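Local coordinates for tail protein, 43 kDa (Neisseria meningitidis MC58, PDB 3D37), which is of unknown function but probably forms part of a phage-like tail baseplate, at residues 144-147 and 148-151; 303-306 and 307-310. All coordinates share one frame; numbering follows the deposited sequence.

Contact 1: residues 144-147 and 148-151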
loop_
_atom_site.group_PDB
_atom_site.type_symbol
_atom_site.label_atom_id
_atom_site.label_comp_id
_atom_site.label_asym_id
_atom_site.label_seq_id
_atom_site.Cartn_x
_atom_site.Cartn_y
_atom_site.Cartn_z
ATOM N N ASP A 144 -9.705 49.853 18.848
ATOM C CA ASP A 144 -10.853 49.979 17.964
ATOM C C ASP A 144 -11.070 48.617 17.336
ATOM O O ASP A 144 -10.271 48.186 16.496
ATOM C CB ASP A 144 -10.571 51.012 16.851
ATOM C CG ASP A 144 -11.199 52.371 17.113
ATOM O OD1 ASP A 144 -12.268 52.428 17.760
ATOM O OD2 ASP A 144 -10.634 53.390 16.642
ATOM N N ILE A 145 -12.144 47.946 17.748
ATOM C CA ILE A 145 -12.523 46.633 17.220
ATOM C C ILE A 145 -13.752 46.742 16.288
ATOM O O ILE A 145 -14.653 47.556 16.535
ATOM C CB ILE A 145 -12.789 45.612 18.377
ATOM C CG1 ILE A 145 -13.345 46.304 19.622
ATOM C CG2 ILE A 145 -11.470 44.823 18.719
ATOM C CD1 ILE A 145 -13.721 45.368 20.752
ATOM N N GLU A 146 -13.795 45.946 15.221
ATOM C CA GLU A 146 -14.934 45.988 14.274
ATOM C C GLU A 146 -16.034 44.940 14.617
ATOM O O GLU A 146 -15.715 43.841 15.056
ATOM C CB GLU A 146 -14.455 45.900 12.817
ATOM C CG GLU A 146 -13.344 44.872 12.552
ATOM C CD GLU A 146 -12.894 44.825 11.084
ATOM O OE1 GLU A 146 -12.561 43.704 10.597
ATOM O OE2 GLU A 146 -12.860 45.911 10.433
ATOM N N PRO A 147 -17.331 45.278 14.397
ATOM C CA PRO A 147 -18.475 44.607 15.105
ATOM C C PRO A 147 -18.643 43.078 14.950
ATOM O O PRO A 147 -18.994 42.375 15.931
ATOM C CB PRO A 147 -19.716 45.354 14.575
ATOM C CG PRO A 147 -19.167 46.670 13.986
ATOM C CD PRO A 147 -17.807 46.310 13.446
ATOM N N GLY A 148 -18.392 42.547 13.755
ATOM C CA GLY A 148 -18.361 41.080 13.574
ATOM C C GLY A 148 -17.135 40.370 14.164
ATOM O O GLY A 148 -16.914 39.189 13.906
ATOM N N GLU A 149 -16.313 41.084 14.937
ATOM C CA GLU A 149 -15.154 40.445 15.578
ATOM C C GLU A 149 -15.636 39.469 16.637
ATOM O O GLU A 149 -16.704 39.676 17.304
ATOM C CB GLU A 149 -14.114 41.455 16.140
ATOM C CG GLU A 149 -13.107 41.896 15.048
ATOM C CD GLU A 149 -11.795 42.508 15.558
ATOM O OE1 GLU A 149 -11.803 43.512 16.316
ATOM O OE2 GLU A 149 -10.738 41.995 15.133
ATOM N N THR A 150 -14.846 38.403 16.753
ATOM C CA THR A 150 -15.143 37.350 17.624
ATOM C C THR A 150 -14.575 37.796 18.938
ATOM O O THR A 150 -13.702 38.639 18.992
ATOM C CB THR A 150 -14.446 36.015 17.137
ATOM O OG1 THR A 150 -13.005 36.135 17.199
ATOM C CG2 THR A 150 -14.887 35.640 15.702
ATOM N N VAL A 151 -15.038 37.209 20.014
ATOM C CA VAL A 151 -14.414 37.469 21.315
ATOM C C VAL A 151 -12.874 37.221 21.259
ATOM O O VAL A 151 -12.073 38.017 21.818
ATOM C CB VAL A 151 -15.098 36.643 22.431
ATOM C CG1 VAL A 151 -14.583 37.056 23.804
ATOM C CG2 VAL A 151 -16.623 36.805 22.368
#
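Glu-146 and Glu-149 set their side chains across each other at about a right angle where the chain doubles back, meeting through methylenes: CG of Glu-146 lies 3.9 Å from CG of Glu-149. Their carboxylates diverge from there, the planes 82° apart, with OE1 of Glu-146 still 5.2 Å from OE2 of Glu-149. The two carboxylates, probably both charged, thus stay apart while the aliphatic parts touch.

Underneath is a type I beta turn from Glu-146 to Glu-149, with Pro-147 and Gly-148 at its corners. It is closed by the backbone bond from Glu-149 N to Glu-146 O, 2.8 Å long. The first torsion of Glu-146 (chi1 42°) tucks CG between its own backbone N and carbonyl carbon, which sets it against CG of Glu-149. The Glu-149 chain, extended beyond CG, lies back along the turn toward Ile-145 and Glu-146, where OE1 makes a weak bond of 3.3 Å to Glu-146 N; the position of that oxygen is doubtful.

The turn sits on the surface, in the loop between strand 130-133 and helix 151-161. Gln-105 bonds to the carbonyl of Ile-145, backbone bonds join Glu-149 to Ala-103 and Val-151 to Cys-101, and Thr-150 N-caps the helix by bonding through OG1 to Gln-153 N.

Contact 2: residues 303-306 and 307-310; sequences VIDD and EHGI
With chi1 at -176°, the Asp-305 side chain points CG away from its own N and beside its carbonyl carbon, which carries the carboxylate over the turn to His-308. OD1 accepts His-308 N at 3.1 Å in a fairly straight bond (159° at the hydrogen), but the N-H arrives from above the carboxylate plane. CG of Asp-305 also packs 3.5 Å from CB of His-308, while the imidazole swings outward, its plane 57° from the carboxylate.

Behind this link the hairpin closes on a G1 beta bulge, with Gly-309 and Ile-310 both facing Asp-305. The antiparallel hydrogen-bonded pair of Asp-305 and Ile-310 has both of its bonds, Asp-305 N to Ile-310 O and Ile-310 N to Asp-305 O, each 2.9 Å. Gly-309 has a positive phi, and its N-H bonds to Asp-306 O at 3.2 Å, arriving from above the carbonyl plane. A water donates to OD1 of Asp-306 (2.9 Å) and to Ile-310 O (2.8 Å), tying the exposed carboxylate to the strand end.

The Asp-305 carboxylate has two roles: OD1 holds the turn, and OD2 forms a salt bridge with Lys-80 of the second subunit, whose His-78 ring meets that of His-308. Asp-305 is buried and has Glu-307 nearby, but that lysine probably favours its charged form; one carboxylate thus takes part in both the turn and the subunit interface.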
loop_
_atom_site.group_PDB
_atom_site.type_symbol
_atom_site.label_atom_id
_atom_site.label_comp_id
_atom_site.label_asym_id
_atom_site.label_seq_id
_atom_site.Cartn_x
_atom_site.Cartn_y
_atom_site.Cartn_z
ATOM N N VAL A 303 18.053 21.319 23.591
ATOM C CA VAL A 303 18.221 20.288 22.543
ATOM C C VAL A 303 19.674 20.140 22.128
ATOM O O VAL A 303 20.345 21.144 21.855
ATOM C CB VAL A 303 17.350 20.605 21.277
ATOM C CG1 VAL A 303 17.556 19.545 20.147
ATOM C CG2 VAL A 303 15.865 20.711 21.654
ATOM N N ILE A 304 20.147 18.883 22.088
ATOM C CA ILE A 304 21.487 18.558 21.575
ATOM C C ILE A 304 21.431 17.587 20.387
ATOM O O ILE A 304 20.841 16.499 20.444
ATOM C CB ILE A 304 22.463 18.042 22.681
ATOM C CG1 ILE A 304 22.512 19.021 23.845
ATOM C CG2 ILE A 304 23.917 17.820 22.112
ATOM C CD1 ILE A 304 23.091 18.378 25.118
ATOM N N ASP A 305 22.031 18.010 19.292
ATOM C CA ASP A 305 22.242 17.127 18.150
ATOM C C ASP A 305 23.674 17.356 17.699
ATOM O O ASP A 305 23.950 18.306 16.983
ATOM C CB ASP A 305 21.252 17.467 17.038
ATOM C CG ASP A 305 21.338 16.532 15.867
ATOM O OD1 ASP A 305 22.369 15.834 15.717
ATOM O OD2 ASP A 305 20.328 16.444 15.116
ATOM N N ASP A 306 24.577 16.494 18.152
ATOM C CA ASP A 306 25.993 16.574 17.747
ATOM C C ASP A 306 26.193 16.448 16.236
ATOM O O ASP A 306 26.969 17.200 15.665
ATOM C CB ASP A 306 26.836 15.531 18.489
ATOM C CG ASP A 306 27.142 15.940 19.952
ATOM O OD1 ASP A 306 26.770 17.031 20.390
ATOM O OD2 ASP A 306 27.781 15.143 20.668
ATOM N N GLU A 307 25.491 15.520 15.592
ATOM C CA GLU A 307 25.541 15.381 14.113
ATOM C C GLU A 307 25.322 16.721 13.419
ATOM O O GLU A 307 26.089 17.102 12.549
ATOM C CB GLU A 307 24.480 14.405 13.588
ATOM C CG GLU A 307 24.873 12.989 13.626
ATOM C CD GLU A 307 23.713 12.010 13.308
ATOM O OE1 GLU A 307 22.789 12.348 12.522
ATOM O OE2 GLU A 307 23.744 10.895 13.889
ATOM N N HIS A 308 24.288 17.431 13.828
ATOM C CA HIS A 308 23.884 18.702 13.215
ATOM C C HIS A 308 24.612 19.940 13.798
ATOM O O HIS A 308 24.486 21.046 13.296
ATOM C CB HIS A 308 22.379 18.857 13.449
ATOM C CG HIS A 308 21.660 19.664 12.410
ATOM N ND1 HIS A 308 20.765 19.097 11.535
ATOM C CD2 HIS A 308 21.682 20.990 12.123
ATOM C CE1 HIS A 308 20.274 20.032 10.740
ATOM N NE2 HIS A 308 20.806 21.192 11.080
ATOM N N GLY A 309 25.330 19.780 14.895
ATOM C CA GLY A 309 25.921 20.925 15.571
ATOM C C GLY A 309 24.942 21.764 16.354
ATOM O O GLY A 309 25.204 22.915 16.606
ATOM N N ILE A 310 23.791 21.220 16.743
ATOM C CA ILE A 310 22.869 21.985 17.611
ATOM C C ILE A 310 23.136 21.713 19.089
ATOM O O ILE A 310 23.262 20.577 19.510
ATOM C CB ILE A 310 21.390 21.658 17.335
ATOM C CG1 ILE A 310 21.034 21.953 15.878
ATOM C CG2 ILE A 310 20.442 22.429 18.304
ATOM C CD1 ILE A 310 19.659 21.419 15.489
HETATM O O HOH W 1 25.915 19.665 19.577
#

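Contact 1 comes first along the chain, within the gp44-like second-domain range, and contact 2 follows in the C-terminal range. Their centres are 45 Å apart, on opposite sides of the chain's centre, and the nearest atoms are still about 33 Å from each other. They share no strand or helix: residues 144-151 lead from strand 130-133 into helix 151-161, whereas residues 303-310 connect the antiparallel strands 300-305 and 310-324. Their surroundings in the six-chain assembly differ too. Nothing from another chain touches contact 1, while contact 2 meets a second and a third subunit, so of the two turns only contact 2 lies at subunit interfaces in this assembly.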